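Local structure of multidrug resistance protein (Vibrio cholerae, 1YC9) at residues 228-231 and 232-235; 405-408 and 409-413. The protein forms a trimeric outer membrane efflux channel of the outer membrane factor family and could be involved in resistance to puromycin, acriflavine and tetraphenylarsonium chloride. The protein carries 1 engineered substitution. All coordinates share one frame; numbering follows the deposited sequence.

Contact 1: 228-231 and 232-235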
ATOM      1  N   PRO A 228     -19.478  11.508 -13.187  1.00 38.63           N
ATOM      2  CA  PRO A 228     -20.045  10.552 -14.131  1.00 38.88           C
ATOM      3  C   PRO A 228     -20.834  11.076 -15.319  1.00 39.40           C
ATOM      4  O   PRO A 228     -21.107  10.244 -16.187  1.00 40.12           O
ATOM      5  CB  PRO A 228     -20.882   9.645 -13.225  1.00 39.99           C
ATOM      6  CG  PRO A 228     -21.222  10.461 -12.066  1.00 39.60           C
ATOM      7  CD  PRO A 228     -20.057  11.369 -11.844  1.00 37.98           C
ATOM      8  N   ASP A 229     -21.141  12.379 -15.423  1.00 39.19           N
ATOM      9  CA  ASP A 229     -21.683  12.994 -16.657  1.00 38.27           C
ATOM     10  C   ASP A 229     -20.725  13.020 -17.861  1.00 36.56           C
ATOM     11  O   ASP A 229     -21.148  13.063 -19.018  1.00 36.80           O
ATOM     12  CB  ASP A 229     -22.062  14.459 -16.393  1.00 40.01           C
ATOM     13  CG  ASP A 229     -23.464  14.613 -15.828  1.00 44.61           C
ATOM     14  OD1 ASP A 229     -23.834  13.854 -14.900  1.00 50.17           O
ATOM     15  OD2 ASP A 229     -24.261  15.478 -16.255  1.00 51.53           O
ATOM     16  N   ARG A 230     -19.433  13.072 -17.594  1.00 33.18           N
ATOM     17  CA  ARG A 230     -18.436  12.896 -18.628  1.00 31.34           C
ATOM     18  C   ARG A 230     -18.525  11.517 -19.294  1.00 30.94           C
ATOM     19  O   ARG A 230     -18.125  11.341 -20.468  1.00 29.68           O
ATOM     20  CB  ARG A 230     -17.037  13.097 -18.031  1.00 30.61           C
ATOM     21  CG  ARG A 230     -15.897  12.943 -18.989  1.00 30.85           C
ATOM     22  CD  ARG A 230     -15.971  13.968 -20.137  1.00 31.79           C
ATOM     23  NE  ARG A 230     -14.907  13.871 -21.111  1.00 30.74           N
ATOM     24  CZ  ARG A 230     -14.929  13.127 -22.203  1.00 32.50           C
ATOM     25  NH1 ARG A 230     -13.909  13.191 -23.047  1.00 33.93           N
ATOM     26  NH2 ARG A 230     -15.945  12.319 -22.466  1.00 35.29           N
ATOM     27  N   ALA A 231     -18.972  10.527 -18.541  1.00 29.21           N
ATOM     28  CA  ALA A 231     -19.052   9.169 -19.067  1.00 30.00           C
ATOM     29  C   ALA A 231     -20.114   9.040 -20.182  1.00 30.29           C
ATOM     30  O   ALA A 231     -19.991   8.180 -21.074  1.00 29.62           O
ATOM     31  CB  ALA A 231     -19.340   8.200 -17.934  1.00 29.40           C
ATOM     32  N   ALA A 232     -21.108   9.938 -20.141  1.00 31.69           N
ATOM     33  CA  ALA A 232     -22.275   9.916 -21.040  1.00 32.88           C
ATOM     34  C   ALA A 232     -21.925  10.274 -22.443  1.00 33.37           C
ATOM     35  O   ALA A 232     -22.663   9.950 -23.376  1.00 34.25           O
ATOM     36  CB  ALA A 232     -23.361  10.887 -20.531  1.00 33.02           C
ATOM     37  N   SER A 233     -20.805  10.948 -22.615  1.00 33.14           N
ATOM     38  CA  SER A 233     -20.370  11.342 -23.934  1.00 33.91           C
ATOM     39  C   SER A 233     -19.212  10.468 -24.406  1.00 32.68           C
ATOM     40  O   SER A 233     -18.619  10.732 -25.425  1.00 32.99           O
ATOM     41  CB  SER A 233     -20.021  12.827 -23.947  1.00 34.81           C
ATOM     42  OG  SER A 233     -18.894  13.095 -23.143  1.00 39.01           O
ATOM     43  N   ILE A 234     -18.879   9.412 -23.680  1.00 31.13           N
ATOM     44  CA  ILE A 234     -17.850   8.507 -24.177  1.00 30.45           C
ATOM     45  C   ILE A 234     -18.447   7.490 -25.134  1.00 31.61           C
ATOM     46  O   ILE A 234     -19.395   6.800 -24.788  1.00 32.31           O
ATOM     47  CB  ILE A 234     -17.098   7.770 -23.041  1.00 29.73           C
ATOM     48  CG1 ILE A 234     -16.435   8.785 -22.120  1.00 29.35           C
ATOM     49  CG2 ILE A 234     -16.081   6.819 -23.663  1.00 27.99           C
ATOM     50  CD1 ILE A 234     -15.721   8.161 -20.867  1.00 28.41           C
ATOM     51  N   GLU A 235     -17.860   7.395 -26.322  1.00 32.41           N
ATOM     52  CA  GLU A 235     -18.334   6.500 -27.381  1.00 33.26           C
ATOM     53  C   GLU A 235     -17.322   5.393 -27.666  1.00 33.13           C
ATOM     54  O   GLU A 235     -16.233   5.342 -27.082  1.00 32.99           O
ATOM     55  CB  GLU A 235     -18.626   7.347 -28.620  1.00 34.09           C
TER
HETATM   56  O   HOH W   1     -21.753   6.769 -22.879  1.00 40.45           O
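R230 and I234 meet side chain to side chain at about a right angle, NH2 of R230 lying 3.6 Å from CG1 of I234. This is the packed side of the turn. With CG1 of I234 beside its own backbone N (chi1 -59°), the ethyl branch folds back over the preceding turn: CG1 sits 3.5 Å from O of R230, and CD1 reaches CA of A231 at 3.9 Å. The arginine's bend at chi2 (61°) brings its guanidinium group forward to S233 and I234, while NH1 continues to a salt bridge with E41 on helix 33-44. A231 packs against K217 and N218 of helix 189-223, I234 against its L220. Residues 228-231 have helical backbone angles, in the loop joining helix 189-223 to helix 260-281, and the backbone bonds donated by 231 to 234 each reach three residues back, the spacing of a 3-10 turn. N of I234 bonds to O of A231 at 3.1 Å, approaching from above the carbonyl plane; a water bridges that same O and O of I234. The solvent side is looser. There N of A232 makes a weak bond to O of D229 (3.3 Å), and the exposed S233 gives O of R230 two weak bonds, one from N and one from OG. The same OG stands 3.1 Å from NH2 of R230, obliquely to the guanidinium plane.

Contact 2: 405-408 and 409-413; sequences EESL and LNNQR
L408 and Q412 meet one turn apart on helix 398-433, part of the long alpha-helical barrel that continues the membrane beta-barrel into the periplasm in trimeric outer membrane factors. Q412 can be followed from its root. Its CB lies 3.4 Å from O of L408, the oxygen that accepts the backbone N-H of Q412. CG, beside its own backbone N at chi1 -75°, passes closer still, 3.2 Å from that oxygen, and touches CD1 of L408. CD then lies against the leucine branch point, 3.7 Å from CG of L408. At the end of the chain OE1 stays near CG of L408, whereas NE2 lies beside both CD1 and CD2, so the flat amide rests on the leucine's branched end, the two side chains running at a slant to each other. Q412 also touches T163 of helix 117-183.

The two asparagines likewise turn back over the preceding turn. In N410 the amide carbon CG comes 3.2 Å from O of E406, and ND2 lies alongside CG of the glutamate, whose carboxylate plane is turned 54° from the amide. N411 is buried against A376 and V377 of helix 326-391 and packs on S201 of the third subunit; OG of S407 makes a weak hydrogen bond to Q194 of that subunit. Although ND2 of N411 lies 3.0 Å from O of S407, the angle is too poor for a hydrogen bond; that oxygen instead accepts the backbone N-H of N411 (N to O 3.1 Å).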
ATOM      1  N   GLU A 405     -21.594 -23.742 -33.009  1.00 22.30           N
ATOM      2  CA  GLU A 405     -21.921 -22.381 -32.642  1.00 23.92           C
ATOM      3  C   GLU A 405     -21.082 -21.966 -31.411  1.00 22.81           C
ATOM      4  O   GLU A 405     -20.533 -20.874 -31.348  1.00 21.69           O
ATOM      5  CB  GLU A 405     -23.411 -22.294 -32.225  1.00 23.47           C
ATOM      6  CG  GLU A 405     -24.354 -22.069 -33.378  1.00 28.99           C
ATOM      7  CD  GLU A 405     -25.774 -21.833 -32.929  1.00 30.15           C
ATOM      8  OE1 GLU A 405     -26.094 -22.222 -31.785  1.00 33.13           O
ATOM      9  OE2 GLU A 405     -26.552 -21.240 -33.703  1.00 39.30           O
ATOM     10  N   GLU A 406     -21.024 -22.864 -30.451  1.00 23.00           N
ATOM     11  CA  GLU A 406     -20.348 -22.605 -29.163  1.00 24.98           C
ATOM     12  C   GLU A 406     -18.823 -22.467 -29.376  1.00 24.29           C
ATOM     13  O   GLU A 406     -18.181 -21.516 -28.868  1.00 22.68           O
ATOM     14  CB  GLU A 406     -20.637 -23.784 -28.256  1.00 27.37           C
ATOM     15  CG  GLU A 406     -19.907 -23.734 -26.937  1.00 33.75           C
ATOM     16  CD  GLU A 406     -20.773 -23.275 -25.836  1.00 41.62           C
ATOM     17  OE1 GLU A 406     -21.704 -22.467 -26.095  1.00 45.79           O
ATOM     18  OE2 GLU A 406     -20.503 -23.749 -24.723  1.00 48.41           O
ATOM     19  N   SER A 407     -18.271 -23.409 -30.132  1.00 23.30           N
ATOM     20  CA  SER A 407     -16.860 -23.430 -30.473  1.00 24.03           C
ATOM     21  C   SER A 407     -16.504 -22.147 -31.215  1.00 23.27           C
ATOM     22  O   SER A 407     -15.483 -21.519 -30.886  1.00 22.51           O
ATOM     23  CB  SER A 407     -16.520 -24.685 -31.301  1.00 24.99           C
ATOM     24  OG  SER A 407     -15.258 -24.536 -31.940  1.00 30.31           O
ATOM     25  N   LEU A 408     -17.339 -21.734 -32.182  1.00 22.73           N
ATOM     26  CA  LEU A 408     -17.117 -20.491 -32.935  1.00 22.61           C
ATOM     27  C   LEU A 408     -17.085 -19.260 -32.051  1.00 23.35           C
ATOM     28  O   LEU A 408     -16.172 -18.479 -32.097  1.00 21.66           O
ATOM     29  CB  LEU A 408     -18.138 -20.277 -34.046  1.00 22.93           C
ATOM     30  CG  LEU A 408     -17.999 -18.957 -34.823  1.00 22.66           C
ATOM     31  CD1 LEU A 408     -16.642 -18.879 -35.509  1.00 22.32           C
ATOM     32  CD2 LEU A 408     -19.125 -18.811 -35.818  1.00 26.03           C
ATOM     33  N   LEU A 409     -18.117 -19.090 -31.243  1.00 23.40           N
ATOM     34  CA  LEU A 409     -18.197 -17.968 -30.349  1.00 22.91           C
ATOM     35  C   LEU A 409     -17.017 -17.937 -29.370  1.00 20.95           C
ATOM     36  O   LEU A 409     -16.529 -16.877 -29.109  1.00 23.14           O
ATOM     37  CB  LEU A 409     -19.524 -17.968 -29.568  1.00 22.09           C
ATOM     38  CG  LEU A 409     -19.734 -16.798 -28.580  1.00 23.32           C
ATOM     39  CD1 LEU A 409     -19.548 -15.456 -29.272  1.00 26.28           C
ATOM     40  CD2 LEU A 409     -21.188 -16.825 -27.904  1.00 24.90           C
ATOM     41  N   ASN A 410     -16.635 -19.059 -28.791  1.00 21.64           N
ATOM     42  CA  ASN A 410     -15.542 -19.094 -27.827  1.00 21.25           C
ATOM     43  C   ASN A 410     -14.249 -18.622 -28.504  1.00 21.70           C
ATOM     44  O   ASN A 410     -13.527 -17.795 -27.969  1.00 19.39           O
ATOM     45  CB  ASN A 410     -15.353 -20.493 -27.247  1.00 21.87           C
ATOM     46  CG  ASN A 410     -16.420 -20.843 -26.258  1.00 25.26           C
ATOM     47  OD1 ASN A 410     -17.083 -19.942 -25.738  1.00 28.09           O
ATOM     48  ND2 ASN A 410     -16.600 -22.131 -25.999  1.00 27.40           N
ATOM     49  N   ASN A 411     -14.025 -19.093 -29.732  1.00 20.75           N
ATOM     50  CA  ASN A 411     -12.821 -18.734 -30.480  1.00 20.51           C
ATOM     51  C   ASN A 411     -12.829 -17.294 -30.973  1.00 21.03           C
ATOM     52  O   ASN A 411     -11.813 -16.642 -30.941  1.00 19.88           O
ATOM     53  CB  ASN A 411     -12.575 -19.712 -31.640  1.00 21.57           C
ATOM     54  CG  ASN A 411     -12.352 -21.137 -31.176  1.00 23.59           C
ATOM     55  OD1 ASN A 411     -11.735 -21.348 -30.174  1.00 32.67           O
ATOM     56  ND2 ASN A 411     -12.763 -22.107 -31.966  1.00 24.52           N
ATOM     57  N   GLN A 412     -13.992 -16.770 -31.341  1.00 21.19           N
ATOM     58  CA  GLN A 412     -14.128 -15.399 -31.756  1.00 22.78           C
ATOM     59  C   GLN A 412     -13.822 -14.465 -30.601  1.00 23.57           C
ATOM     60  O   GLN A 412     -13.181 -13.459 -30.781  1.00 24.48           O
ATOM     61  CB  GLN A 412     -15.537 -15.109 -32.271  1.00 22.56           C
ATOM     62  CG  GLN A 412     -15.820 -15.657 -33.635  1.00 25.30           C
ATOM     63  CD  GLN A 412     -17.287 -15.447 -34.032  1.00 28.15           C
ATOM     64  OE1 GLN A 412     -18.224 -15.522 -33.182  1.00 28.41           O
ATOM     65  NE2 GLN A 412     -17.498 -15.180 -35.317  1.00 29.37           N
ATOM     66  N   ARG A 413     -14.291 -14.800 -29.404  1.00 24.47           N
ATOM     67  CA  ARG A 413     -13.993 -13.970 -28.257  1.00 24.16           C
ATOM     68  C   ARG A 413     -12.515 -14.015 -27.913  1.00 22.27           C
ATOM     69  O   ARG A 413     -11.930 -12.967 -27.606  1.00 21.37           O
ATOM     70  CB  ARG A 413     -14.861 -14.390 -27.095  1.00 24.88           C
ATOM     71  CG  ARG A 413     -16.256 -13.916 -27.397  1.00 28.35           C
ATOM     72  CD  ARG A 413     -17.204 -14.101 -26.283  1.00 28.14           C
ATOM     73  NE  ARG A 413     -17.079 -13.017 -25.304  1.00 28.63           N
ATOM     74  CZ  ARG A 413     -17.656 -13.079 -24.101  1.00 30.59           C
ATOM     75  NH1 ARG A 413     -18.384 -14.150 -23.804  1.00 31.88           N
ATOM     76  NH2 ARG A 413     -17.522 -12.095 -23.214  1.00 28.53           N
TER

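Both contacts are local, and each mixes core with surface: in contact 1 A231 and I234 are buried while D229, A232 and S233 are exposed; in contact 2 E405 and N411 are buried, E406 and N410 exposed. Backbone bonds in contact 1 span three residues and several are weak; in contact 2 they span four, with the regularity of a continuous helix. Helix 189-223 is common to both: the loop packs on it, and R413 is salt-bridged to its E205. Otherwise 228-235 lies against helix 33-44 and 405-413 against helices 117-183 and 326-391. R230 pairs with E41, whereas E405 hydrogen-bonds T174. The centres of contacts 1 and 2 are about 31 Å apart.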